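Local structure of phosphoglycerol transferase GacH (Streptococcus pyogenes MGAS5005, 6DGM) at residues L45-S50 / G87-M92; T205-I210 / S243-E248. The protein probably transfers glycerol phosphate onto the rhamnose polysaccharide of the streptococcal cell wall, this chain being its LTA synthase-like, metal-binding catalytic domain. All coordinates share one frame; numbering follows the deposited sequence.

Contact 1 (L45-S50 / G87-M92); sequences LSESLS and GGTANM. With MN (manganese (II) ion), chain C; 1GP (sn-glycerol-1-phosphate), chain D.
Glu47 and Thr89 meet through a metal: both side chains bind one manganese ion, which links the two segments. Glu47 comes in bidentate, OE1 lying 2.2 Å and OE2 2.3 Å from the manganese, while Thr89 OG1 approaches at about a right angle to the glutamate chain and binds the ion at 2.0 Å. The 3.1 Å between Glu47 OE2 and Thr89 OG1 is therefore a spacing of two ligands and not a hydrogen bond. sn-Glycerol-1-phosphate adds O2P, and Asp270 and His271 complete the shell. The methyl branch of Thr89 meets Leu45 instead, CG2 lying 3.5 Å from Leu45 CD1; CG2 stands anti to the backbone N, which leaves OG1 beside that N and turned to the ion.

The second shell holds this geometry. Ser48 OG donates to Glu47 OE1 over 2.7 Å, arriving on the anti lone pair of that oxygen, away from OE2, and leaving the inner side of the carboxylate to the manganese. The type II turn from Ser46 to Leu49 brings the serine round to that position, and Asp270, already a metal ligand, also accepts from Ser48 N. On the opposing segment the phosphate sits over the start of a helix: Gly88 N reaches phosphate O3P at 2.9 Å, joined by a longer bond from Thr89 N. Helix-end amides of this kind probably help to offset the phosphate charge, together with Arg148.

Such a metal site at strand ends is as expected of the alkaline phosphatase clan. Strand 40-46, flanked by strands 200-204 and 263-269 in the mixed sheet, carries Glu47 at its C-terminal side, and helix 89-98 delivers Thr89 from its first turn.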
# COMPACT_ATOMS: atom_id res chain seq x y z
N LEU A 45 4.58 0.28 -3.90
CA LEU A 45 3.46 -0.22 -4.69
C LEU A 45 4.06 -0.85 -5.94
O LEU A 45 4.62 -0.15 -6.78
CB LEU A 45 2.52 0.93 -5.02
CG LEU A 45 1.19 0.58 -5.71
CD1 LEU A 45 0.23 1.78 -5.72
CD2 LEU A 45 1.41 0.05 -7.14
N SER A 46 3.96 -2.16 -6.04
CA SER A 46 4.53 -2.94 -7.13
C SER A 46 3.39 -3.18 -8.13
O SER A 46 2.53 -4.05 -7.92
CB SER A 46 5.12 -4.24 -6.59
OG SER A 46 5.75 -4.98 -7.63
N GLU A 47 3.38 -2.39 -9.19
CA GLU A 47 2.27 -2.35 -10.13
C GLU A 47 1.90 -3.73 -10.63
O GLU A 47 2.72 -4.46 -11.17
CB GLU A 47 2.69 -1.46 -11.30
CG GLU A 47 1.69 -1.39 -12.47
CD GLU A 47 0.31 -0.95 -12.02
OE1 GLU A 47 -0.62 -1.76 -12.16
OE2 GLU A 47 0.17 0.18 -11.52
N SER A 48 0.63 -4.07 -10.44
CA SER A 48 0.03 -5.28 -10.97
C SER A 48 0.65 -6.57 -10.46
O SER A 48 0.45 -7.62 -11.06
CB SER A 48 0.03 -5.27 -12.51
OG SER A 48 -0.83 -4.27 -13.01
N LEU A 49 1.37 -6.55 -9.34
CA LEU A 49 2.03 -7.76 -8.87
C LEU A 49 1.09 -8.67 -8.07
O LEU A 49 0.57 -8.29 -7.02
CB LEU A 49 3.27 -7.41 -8.04
CG LEU A 49 4.04 -8.66 -7.59
CD1 LEU A 49 5.52 -8.45 -7.72
CD2 LEU A 49 3.67 -9.08 -6.17
N SER A 50 0.96 -9.91 -8.52
CA SER A 50 0.14 -10.87 -7.80
C SER A 50 0.48 -12.26 -8.31
O SER A 50 0.52 -12.50 -9.53
CB SER A 50 -1.35 -10.56 -8.00
OG SER A 50 -2.15 -11.32 -7.09
N GLY A 87 -6.53 -2.18 -12.64
CA GLY A 87 -6.37 -0.74 -12.52
C GLY A 87 -6.82 -0.32 -11.14
O GLY A 87 -7.26 -1.14 -10.35
N GLY A 88 -6.67 0.97 -10.87
CA GLY A 88 -7.03 1.52 -9.58
C GLY A 88 -5.86 1.87 -8.68
O GLY A 88 -6.07 2.17 -7.50
N THR A 89 -4.64 1.86 -9.22
CA THR A 89 -3.41 2.11 -8.48
C THR A 89 -3.53 3.22 -7.45
O THR A 89 -3.26 3.02 -6.25
CB THR A 89 -2.36 2.48 -9.54
OG1 THR A 89 -2.48 1.57 -10.63
CG2 THR A 89 -0.96 2.47 -8.96
N ALA A 90 -3.91 4.41 -7.90
CA ALA A 90 -3.90 5.57 -7.03
C ALA A 90 -4.89 5.46 -5.87
O ALA A 90 -4.68 6.10 -4.83
CB ALA A 90 -4.18 6.83 -7.86
N ASN A 91 -5.94 4.63 -6.02
CA ASN A 91 -6.88 4.45 -4.92
C ASN A 91 -6.27 3.59 -3.83
O ASN A 91 -6.46 3.87 -2.64
CB ASN A 91 -8.18 3.86 -5.43
CG ASN A 91 -8.95 4.83 -6.28
OD1 ASN A 91 -8.85 6.04 -6.08
ND2 ASN A 91 -9.69 4.33 -7.25
N MET A 92 -5.53 2.55 -4.19
CA MET A 92 -4.81 1.79 -3.17
C MET A 92 -3.73 2.65 -2.53
O MET A 92 -3.55 2.65 -1.30
CB MET A 92 -4.22 0.51 -3.78
CG MET A 92 -5.14 -0.72 -3.63
SD MET A 92 -6.80 -0.54 -4.29
CE MET A 92 -6.48 -0.55 -6.05
MN MN C . -2.00 -0.38 -11.06
C3 1GP D . 0.31 5.33 -14.14
O3 1GP D . -0.00 4.61 -11.83
C2 1GP D . -0.66 4.80 -13.10
O2 1GP D . 0.73 6.67 -13.87
C1 1GP D . -1.29 3.50 -13.56
O1P 1GP D . -2.42 3.17 -12.74
O2P 1GP D . -2.80 0.55 -12.95
O3P 1GP D . -4.71 2.30 -12.48
O4P 1GP D . -3.59 2.17 -14.76
P 1GP D . -3.40 1.97 -13.22

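Contact 2 (T205-I210 / S243-E248); sequences TMQNHI and SFTDKE. With 1GP (sn-glycerol-1-phosphate), chain D.
A loop that follows strand 200-204 lines the glycerol phosphate pocket on one flank and rests on the long helix 229-257 on the other, with Asn208 and Thr245 meeting where the two elements join. The loop folds into a type I turn from Met206 to His209, closed by the backbone bond from His209 N to Met206 O. Asn208 and Thr245 approach from opposite directions. Asn208 ND2 donates to Thr245 OG1 at 2.9 Å, with an N-H...O angle of 152° and the hydroxyl lying somewhat out of the amide plane. The threonine oxygen is placed for this by its first torsion (chi1 -66°), which sets OG1 anti to the carbonyl carbon; the same oxygen is also hydrogen-bonded to Asp182.

Gln207 runs past Thr245 in the opposite direction, its chain extended beyond CG, and its NE2 lies 3.0 Å from Thr245 OG1. NE2 donates to Asn208 OD1 at 3.0 Å, off the carbonyl plane, and OE1 of Gln207 takes a bond from the backbone N of Asp182. The two neighbouring amides are thus tied to each other as well as to their surroundings, which limits how either can flip.

At the other end of the turn the ring of His209 works edge-on. ND1 donates to Ile210 O at 2.6 Å, within the ring plane and along a carbonyl lone pair, and NE2 donates to phosphate O4P of sn-glycerol-1-phosphate at 2.9 Å. Met206 SD lies beside the glycerol carbon C3 at 3.9 Å.

Gripped at both nitrogens by in-plane bonds, the imidazole has its rotation fixed: the Ile210 carbonyl, bonded to the nitrogen not used on the phosphate, orients the ring, while the Gln207 and Asn208 amides hold the turn to helix 229-257.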
# COMPACT_ATOMS: atom_id res chain seq x y z
N THR A 205 5.68 1.69 -8.91
CA THR A 205 6.43 1.18 -10.05
C THR A 205 5.60 1.27 -11.33
O THR A 205 4.41 1.61 -11.31
CB THR A 205 6.92 -0.25 -9.83
OG1 THR A 205 5.81 -1.15 -9.86
CG2 THR A 205 7.68 -0.38 -8.52
N MET A 206 6.25 0.93 -12.45
CA MET A 206 5.58 0.86 -13.74
C MET A 206 5.89 -0.38 -14.56
O MET A 206 5.15 -0.65 -15.50
CB MET A 206 5.92 2.10 -14.58
CG MET A 206 4.99 3.27 -14.41
SD MET A 206 3.29 2.87 -14.90
CE MET A 206 3.23 3.41 -16.60
N GLN A 207 6.96 -1.12 -14.24
CA GLN A 207 7.42 -2.17 -15.14
C GLN A 207 6.29 -3.11 -15.58
O GLN A 207 6.18 -3.43 -16.77
CB GLN A 207 8.53 -2.98 -14.49
CG GLN A 207 9.08 -4.07 -15.39
CD GLN A 207 10.01 -4.97 -14.64
OE1 GLN A 207 11.12 -4.57 -14.29
NE2 GLN A 207 9.55 -6.18 -14.33
N ASN A 208 5.48 -3.59 -14.64
CA ASN A 208 4.52 -4.66 -14.91
C ASN A 208 3.13 -4.13 -15.23
O ASN A 208 2.16 -4.90 -15.22
CB ASN A 208 4.54 -5.66 -13.76
CG ASN A 208 5.90 -6.30 -13.63
OD1 ASN A 208 6.60 -6.42 -14.63
ND2 ASN A 208 6.32 -6.64 -12.42
N HIS A 209 3.03 -2.86 -15.61
CA HIS A 209 1.80 -2.30 -16.12
C HIS A 209 1.51 -2.83 -17.52
O HIS A 209 2.42 -3.00 -18.34
CB HIS A 209 1.94 -0.78 -16.19
CG HIS A 209 0.64 -0.05 -16.30
ND1 HIS A 209 -0.10 0.00 -17.46
CD2 HIS A 209 -0.06 0.67 -15.38
CE1 HIS A 209 -1.19 0.71 -17.26
NE2 HIS A 209 -1.20 1.12 -16.01
N ILE A 210 0.24 -3.06 -17.80
CA ILE A 210 -0.23 -3.38 -19.14
C ILE A 210 0.27 -2.33 -20.13
O ILE A 210 0.31 -1.15 -19.79
CB ILE A 210 -1.76 -3.52 -19.14
CG1 ILE A 210 -2.28 -4.11 -20.45
CG2 ILE A 210 -2.41 -2.14 -18.85
CD1 ILE A 210 -3.79 -4.33 -20.42
N SER A 243 9.29 -12.54 -13.11
CA SER A 243 10.54 -13.21 -12.74
C SER A 243 11.67 -12.20 -12.56
O SER A 243 12.55 -12.41 -11.70
CB SER A 243 10.88 -14.29 -13.77
OG SER A 243 11.53 -13.74 -14.91
N PHE A 244 11.68 -11.12 -13.35
CA PHE A 244 12.69 -10.08 -13.17
C PHE A 244 12.42 -9.29 -11.89
O PHE A 244 13.32 -9.04 -11.09
CB PHE A 244 12.72 -9.11 -14.36
CG PHE A 244 13.26 -9.70 -15.63
CD1 PHE A 244 14.62 -9.81 -15.83
CD2 PHE A 244 12.40 -10.11 -16.65
CE1 PHE A 244 15.13 -10.36 -17.01
CE2 PHE A 244 12.90 -10.66 -17.81
CZ PHE A 244 14.27 -10.78 -18.00
N THR A 245 11.16 -8.90 -11.69
CA THR A 245 10.82 -8.19 -10.46
C THR A 245 11.21 -9.00 -9.25
O THR A 245 11.73 -8.46 -8.27
CB THR A 245 9.33 -7.90 -10.43
OG1 THR A 245 9.02 -6.98 -11.49
CG2 THR A 245 8.90 -7.30 -9.08
N ASP A 246 11.00 -10.31 -9.31
CA ASP A 246 11.28 -11.17 -8.17
C ASP A 246 12.76 -11.15 -7.83
O ASP A 246 13.14 -10.97 -6.66
CB ASP A 246 10.81 -12.58 -8.49
CG ASP A 246 10.97 -13.52 -7.33
OD1 ASP A 246 10.23 -13.36 -6.34
OD2 ASP A 246 11.83 -14.41 -7.42
N LYS A 247 13.62 -11.31 -8.84
CA LYS A 247 15.06 -11.28 -8.60
C LYS A 247 15.53 -9.89 -8.16
O LYS A 247 16.38 -9.78 -7.27
CB LYS A 247 15.81 -11.72 -9.85
CG LYS A 247 15.55 -13.16 -10.22
CD LYS A 247 16.26 -13.50 -11.52
CE LYS A 247 15.89 -14.89 -11.99
NZ LYS A 247 14.43 -15.02 -12.23
N GLU A 248 15.00 -8.83 -8.78
CA GLU A 248 15.45 -7.50 -8.43
C GLU A 248 14.99 -7.11 -7.03
O GLU A 248 15.68 -6.34 -6.35
CB GLU A 248 14.98 -6.47 -9.45
CG GLU A 248 15.49 -6.72 -10.87
CD GLU A 248 17.00 -6.57 -10.99
OE1 GLU A 248 17.63 -6.00 -10.07
OE2 GLU A 248 17.57 -7.04 -12.01
C3 1GP D . 0.31 5.33 -14.14
O3 1GP D . -0.00 4.61 -11.83
C2 1GP D . -0.66 4.80 -13.10
O2 1GP D . 0.73 6.67 -13.87
C1 1GP D . -1.29 3.50 -13.56
O1P 1GP D . -2.42 3.17 -12.74
O2P 1GP D . -2.80 0.55 -12.95
O3P 1GP D . -4.71 2.30 -12.48
O4P 1GP D . -3.59 2.17 -14.76
P 1GP D . -3.40 1.97 -13.22

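In the fold
Both contacts are largely buried and both reach the same sn-glycerol-1-phosphate, yet they lie at different depths. Contact 1 is centred about 8 Å from the centre of the chain, at the C-terminal end of a central strand of the mixed sheet, and is held by metal coordination around a charged centre. Contact 2, its centre about 16 Å out, joins a pocket loop to helix 229-257 through neutral amides and a hydroxyl, and some of its loop is solvent-facing. They meet where the chain leaves neighbouring strands 40-46 and 200-204: Leu45 O and Glu47 N probably pair with Thr205 N and OG1. The turns at Ser46 to Leu49 and Met206 to His209 therefore stand side by side.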